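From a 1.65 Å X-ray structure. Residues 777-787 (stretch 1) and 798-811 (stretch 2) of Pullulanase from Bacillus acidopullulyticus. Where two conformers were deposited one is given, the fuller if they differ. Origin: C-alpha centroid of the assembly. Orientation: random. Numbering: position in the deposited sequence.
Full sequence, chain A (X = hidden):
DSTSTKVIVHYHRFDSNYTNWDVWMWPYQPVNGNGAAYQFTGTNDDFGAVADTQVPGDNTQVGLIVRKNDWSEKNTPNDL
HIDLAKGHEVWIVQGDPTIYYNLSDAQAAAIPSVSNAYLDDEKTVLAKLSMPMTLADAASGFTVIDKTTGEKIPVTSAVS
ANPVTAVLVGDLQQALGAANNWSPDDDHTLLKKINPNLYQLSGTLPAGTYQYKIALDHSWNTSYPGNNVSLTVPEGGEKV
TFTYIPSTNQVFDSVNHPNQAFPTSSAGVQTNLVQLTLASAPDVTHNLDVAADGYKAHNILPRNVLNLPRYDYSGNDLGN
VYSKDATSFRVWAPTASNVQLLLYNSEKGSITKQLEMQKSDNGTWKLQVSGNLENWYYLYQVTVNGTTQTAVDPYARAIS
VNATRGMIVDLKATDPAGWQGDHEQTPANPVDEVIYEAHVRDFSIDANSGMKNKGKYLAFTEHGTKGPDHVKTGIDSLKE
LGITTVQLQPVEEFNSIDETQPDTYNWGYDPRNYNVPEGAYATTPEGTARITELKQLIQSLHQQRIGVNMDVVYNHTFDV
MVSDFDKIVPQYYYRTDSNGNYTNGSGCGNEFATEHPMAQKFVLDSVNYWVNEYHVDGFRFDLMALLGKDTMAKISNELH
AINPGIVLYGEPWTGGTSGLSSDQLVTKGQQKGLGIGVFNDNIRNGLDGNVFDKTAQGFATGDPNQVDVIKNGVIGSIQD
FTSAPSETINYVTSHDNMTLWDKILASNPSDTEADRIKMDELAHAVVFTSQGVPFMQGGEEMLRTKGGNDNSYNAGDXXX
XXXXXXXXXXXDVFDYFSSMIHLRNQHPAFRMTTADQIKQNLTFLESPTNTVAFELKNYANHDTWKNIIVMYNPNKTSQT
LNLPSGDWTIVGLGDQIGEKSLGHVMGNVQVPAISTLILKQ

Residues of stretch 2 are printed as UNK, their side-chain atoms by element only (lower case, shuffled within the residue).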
# COMPACT_ATOMS: atom_id res chain seq x y z
N GLN A 777 12.46 10.41 -8.63
CA GLN A 777 12.51 11.26 -7.45
C GLN A 777 12.80 12.69 -7.92
O GLN A 777 13.79 12.94 -8.60
CB GLN A 777 13.62 10.82 -6.50
CG GLN A 777 13.59 11.65 -5.19
CD GLN A 777 14.68 11.33 -4.18
OE1 GLN A 777 14.62 11.82 -3.05
NE2 GLN A 777 15.70 10.54 -4.57
N GLY A 778 11.94 13.63 -7.55
CA GLY A 778 12.16 15.03 -7.93
C GLY A 778 13.53 15.51 -7.50
O GLY A 778 13.98 15.26 -6.39
N GLY A 779 14.23 16.19 -8.40
CA GLY A 779 15.54 16.73 -8.08
C GLY A 779 16.67 15.88 -8.61
O GLY A 779 17.80 16.33 -8.65
N GLU A 780 16.38 14.65 -9.05
CA GLU A 780 17.46 13.83 -9.62
C GLU A 780 18.06 14.47 -10.88
O GLU A 780 19.24 14.27 -11.19
CB GLU A 780 17.00 12.39 -9.90
CG GLU A 780 16.54 11.57 -8.69
CD GLU A 780 17.61 11.36 -7.62
OE1 GLU A 780 18.09 12.33 -6.99
OE2 GLU A 780 17.93 10.18 -7.39
N GLU A 781 17.24 15.26 -11.58
CA GLU A 781 17.63 15.98 -12.81
C GLU A 781 18.66 17.09 -12.53
O GLU A 781 19.25 17.61 -13.47
CB GLU A 781 16.40 16.55 -13.52
CG GLU A 781 15.76 17.76 -12.82
CD GLU A 781 14.89 17.44 -11.59
OE1 GLU A 781 14.70 16.26 -11.19
OE2 GLU A 781 14.35 18.42 -11.04
N MET A 782 18.86 17.43 -11.26
CA MET A 782 19.93 18.36 -10.88
C MET A 782 20.89 17.78 -9.83
O MET A 782 21.53 18.53 -9.08
CB MET A 782 19.33 19.70 -10.42
CG MET A 782 18.40 19.60 -9.19
SD MET A 782 17.76 21.25 -8.79
CE MET A 782 16.57 20.83 -7.52
N LEU A 783 20.97 16.45 -9.79
CA LEU A 783 21.89 15.70 -8.92
C LEU A 783 21.70 16.13 -7.47
O LEU A 783 22.67 16.39 -6.75
CB LEU A 783 23.36 15.84 -9.38
CG LEU A 783 23.65 15.60 -10.88
CD1 LEU A 783 25.18 15.73 -11.15
CD2 LEU A 783 23.13 14.21 -11.38
N ARG A 784 20.44 16.22 -7.06
CA ARG A 784 20.13 16.57 -5.67
C ARG A 784 20.88 15.64 -4.72
O ARG A 784 21.02 14.45 -4.98
CB ARG A 784 18.62 16.50 -5.44
CG ARG A 784 18.17 16.62 -3.99
CD ARG A 784 16.70 16.97 -3.97
NE ARG A 784 16.03 16.78 -2.68
CZ ARG A 784 15.46 15.65 -2.30
NH1 ARG A 784 15.52 14.59 -3.10
NH2 ARG A 784 14.82 15.57 -1.13
N THR A 785 21.42 16.22 -3.65
CA THR A 785 22.23 15.46 -2.69
C THR A 785 21.69 15.66 -1.27
O THR A 785 21.29 16.77 -0.90
CB THR A 785 23.74 15.86 -2.77
OG1 THR A 785 24.48 15.15 -1.77
CG2 THR A 785 23.94 17.35 -2.56
N LYS A 786 21.66 14.56 -0.51
CA LYS A 786 21.29 14.58 0.91
C LYS A 786 22.53 14.40 1.77
O LYS A 786 22.43 14.05 2.96
CB LYS A 786 20.29 13.45 1.22
CG LYS A 786 18.91 13.65 0.53
CD LYS A 786 17.97 12.48 0.72
CE LYS A 786 16.58 12.75 0.05
NZ LYS A 786 15.65 11.62 0.35
N GLY A 787 23.69 14.63 1.18
CA GLY A 787 24.96 14.41 1.89
C GLY A 787 25.15 12.98 2.34
O GLY A 787 25.86 12.72 3.33
N UNK A 798 18.57 21.50 5.05
CA UNK A 798 19.93 21.40 4.50
C UNK A 798 20.12 20.04 3.82
O UNK A 798 20.83 19.93 2.82
o UNK A 798 21.08 20.46 6.45
c UNK A 798 21.00 21.59 5.59
N UNK A 799 19.48 19.02 4.37
CA UNK A 799 19.53 17.66 3.80
C UNK A 799 18.56 17.51 2.61
O UNK A 799 18.96 17.12 1.51
c UNK A 799 19.16 15.19 4.29
c UNK A 799 19.26 16.58 4.88
c UNK A 799 20.37 16.63 5.98
N UNK A 800 17.30 17.87 2.84
CA UNK A 800 16.21 17.56 1.89
C UNK A 800 15.82 18.59 0.84
O UNK A 800 15.14 18.24 -0.13
n UNK A 800 14.98 15.85 4.69
c UNK A 800 15.01 15.87 3.35
c UNK A 800 14.93 17.22 2.69
o UNK A 800 15.08 14.84 2.68
N UNK A 801 16.19 19.85 1.02
CA UNK A 801 15.62 20.87 0.14
C UNK A 801 16.03 20.71 -1.32
O UNK A 801 17.08 20.08 -1.62
o UNK A 801 17.19 24.56 1.72
n UNK A 801 19.31 23.80 1.46
c UNK A 801 16.00 22.27 0.62
c UNK A 801 17.48 22.66 0.31
c UNK A 801 17.98 23.75 1.23
N UNK A 802 15.21 21.26 -2.22
CA UNK A 802 15.66 21.52 -3.58
C UNK A 802 16.63 22.72 -3.51
O UNK A 802 16.22 23.86 -3.25
c UNK A 802 13.73 20.61 -4.98
c UNK A 802 12.81 18.37 -4.62
c UNK A 802 13.20 20.59 -6.27
c UNK A 802 13.52 19.50 -4.15
c UNK A 802 12.29 18.37 -5.92
c UNK A 802 12.49 19.48 -6.74
c UNK A 802 14.48 21.83 -4.51
N UNK A 803 17.93 22.44 -3.70
CA UNK A 803 18.94 23.46 -3.76
C UNK A 803 19.02 23.81 -5.24
O UNK A 803 19.62 23.05 -6.04
c UNK A 803 20.28 22.91 -3.22
c UNK A 803 21.46 23.82 -3.54
o UNK A 803 21.27 24.91 -4.10
o UNK A 803 22.61 23.44 -3.21
N UNK A 804 18.39 24.92 -5.63
CA UNK A 804 18.22 25.24 -7.04
C UNK A 804 19.50 25.70 -7.73
O UNK A 804 19.56 25.72 -8.95
c UNK A 804 15.72 25.69 -6.88
c UNK A 804 15.12 25.67 -5.65
c UNK A 804 13.66 24.66 -7.02
c UNK A 804 14.81 25.01 -7.77
c UNK A 804 12.56 23.98 -7.58
c UNK A 804 12.62 23.67 -8.93
c UNK A 804 14.85 24.69 -9.14
c UNK A 804 13.75 24.01 -9.71
n UNK A 804 13.88 25.07 -5.73
c UNK A 804 17.08 26.26 -7.23
N UNK A 805 20.54 26.03 -6.95
CA UNK A 805 21.86 26.26 -7.52
C UNK A 805 22.39 25.03 -8.27
O UNK A 805 23.22 25.16 -9.17
o UNK A 805 23.35 25.62 -5.66
c UNK A 805 22.90 26.70 -6.45
N UNK A 806 21.92 23.84 -7.89
CA UNK A 806 22.40 22.63 -8.57
C UNK A 806 21.81 22.48 -9.97
O UNK A 806 22.40 21.83 -10.84
c UNK A 806 24.80 18.68 -5.91
c UNK A 806 23.01 21.41 -6.46
n UNK A 806 25.24 17.52 -6.35
n UNK A 806 23.51 18.99 -6.09
n UNK A 806 25.64 19.50 -5.28
c UNK A 806 22.13 21.39 -7.72
c UNK A 806 22.84 20.21 -5.60
N UNK A 807 20.65 23.09 -10.20
CA UNK A 807 20.18 23.16 -11.59
C UNK A 807 21.07 24.06 -12.46
O UNK A 807 21.28 23.74 -13.64
c UNK A 807 18.19 23.80 -13.13
c UNK A 807 18.71 23.60 -11.67
c UNK A 807 16.25 24.30 -14.61
n UNK A 807 14.77 24.58 -14.66
c UNK A 807 16.68 24.09 -13.16
N UNK A 808 21.59 25.15 -11.90
CA UNK A 808 22.54 25.98 -12.63
C UNK A 808 23.84 25.20 -12.86
O UNK A 808 24.38 25.16 -13.98
c UNK A 808 22.81 27.26 -11.84
N UNK A 809 24.30 24.53 -11.81
CA UNK A 809 25.56 23.79 -11.84
C UNK A 809 25.52 22.62 -12.82
O UNK A 809 26.53 22.32 -13.49
c UNK A 809 25.88 23.28 -10.44
c UNK A 809 27.21 22.50 -10.36
c UNK A 809 27.64 22.22 -8.94
n UNK A 809 28.92 21.91 -8.77
o UNK A 809 26.84 22.28 -8.00
N UNK A 810 24.37 21.94 -12.85
CA UNK A 810 24.22 20.74 -13.66
C UNK A 810 23.16 20.88 -14.73
O UNK A 810 22.39 19.96 -14.98
c UNK A 810 24.00 19.51 -12.77
c UNK A 810 27.47 18.59 -11.43
c UNK A 810 25.02 19.48 -10.45
c UNK A 810 25.16 19.25 -11.81
c UNK A 810 26.09 19.27 -9.56
c UNK A 810 26.39 18.81 -12.30
c UNK A 810 27.32 18.83 -10.05
N UNK A 811 23.14 22.05 -15.37
CA UNK A 811 22.15 22.34 -16.40
C UNK A 811 22.21 21.34 -17.56
O UNK A 811 21.18 21.00 -18.13
c UNK A 811 19.82 24.32 -16.96
n UNK A 811 18.65 25.31 -18.95
c UNK A 811 18.58 24.38 -17.81
c UNK A 811 22.29 23.78 -16.91
c UNK A 811 21.11 24.25 -17.78
O HOH W 1 22.30 18.16 1.30

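Position 798 carries one carbon and one oxygen, a hydroxymethyl group that stays clear of stretch 1: Ser-798. Its carbonyl O accepts from a water, 2.8 Å from that water's O, which also donates to Thr-785 O at 2.8 Å. At position 799 one carbon bears two others, and a carbon of the branch lies against the side chain of Lys-786. A branched three-carbon group with no heteroatom identifies Val-799; its CG1 lies 3.7 Å from Lys-786 CB, and its backbone O is 3.5 Å from Lys-786 CA in a CA-H...O contact.

Position 800 has two carbons, the second holding one oxygen and one nitrogen, a short amide that approaches the Lys-786 side chain: Asn-800. Its OD1 is 3.7 Å from Lys-786 CE, and its backbone O receives both Arg-784 NE (3.1 Å) and Arg-784 NH2 (2.9 Å), a bidentate grip on the end of the helix. Position 801 adds one more carbon before the same amide, with its CA-to-CB bond pointing away from stretch 1; it is Gln-801, the first residue to leave helical angles.

One carbon followed by a six-carbon ring, without a hydroxyl, stands at position 802, the ring against Gly-778 and Met-782: Phe-802. Its CZ sits 3.5 Å from Gly-778 C, and its CD2 is 3.6 Å from Met-782 CE. An ideal CB on Gly-778 would come within 3.1 Å of Phe-802 CZ, so the ring packs tightly where no side chain intervenes. Position 803 has two carbons, the second bearing two oxygens, a carboxylate that does not touch stretch 1: Asp-803. Its backbone O lies 3.8 Å from Met-782 SD, while its OD1 serves the turn that follows.

At position 804 one carbon carries fused five- and six-membered rings holding eight carbons and one nitrogen, with Met-782 SD standing obliquely 5.1 Å from the centroid of the six-membered ring; this is Trp-804. At 805, one carbon and one oxygen, out of reach of stretch 1, give Ser-805, whose N makes a weak capping bond to Asp-803 OD1 (3.1 Å).

Position 806 has three carbons, a nitrogen, then a carbon carrying two more nitrogens, a guanidinium that meets Leu-783 O and has Thr-785 CG2 over one face. This is Arg-806, donating from NE and NH2 to Leu-783 O, each at 2.8 Å. Four carbons in a row ending in nitrogen, the first near Met-782, mark 807 as Lys-807; the amine leads away. The lone carbon at 808 is Ala-808, and the three-carbon amide at 809 is Gln-809; neither reaches stretch 1.

Position 810 again has one carbon followed by a six-carbon ring, and Leu-783 CD1 sits over the ring face, 3.5 Å from the ring centroid and 11° off the normal; it is Phe-810. At 811 another unbranched four-carbon amine, its CA-to-CB bond pointing away from stretch 1, is Lys-811.

The contact thus works through two reciprocal clamps, each an arginine of one stretch reaching a backbone carbonyl of the other. Met-782 packs beside the segment from Phe-802 to Lys-807, its SD 3.8 Å from Lys-807 CB. The Phe-802 ring packs on Gly-778 and Gly-779, and the Phe-810 ring on Leu-783. The two stretches together bury 766 Å², both sides summed.

Stretch 2, residues 798-811: SVNQFDWSRKAQFK
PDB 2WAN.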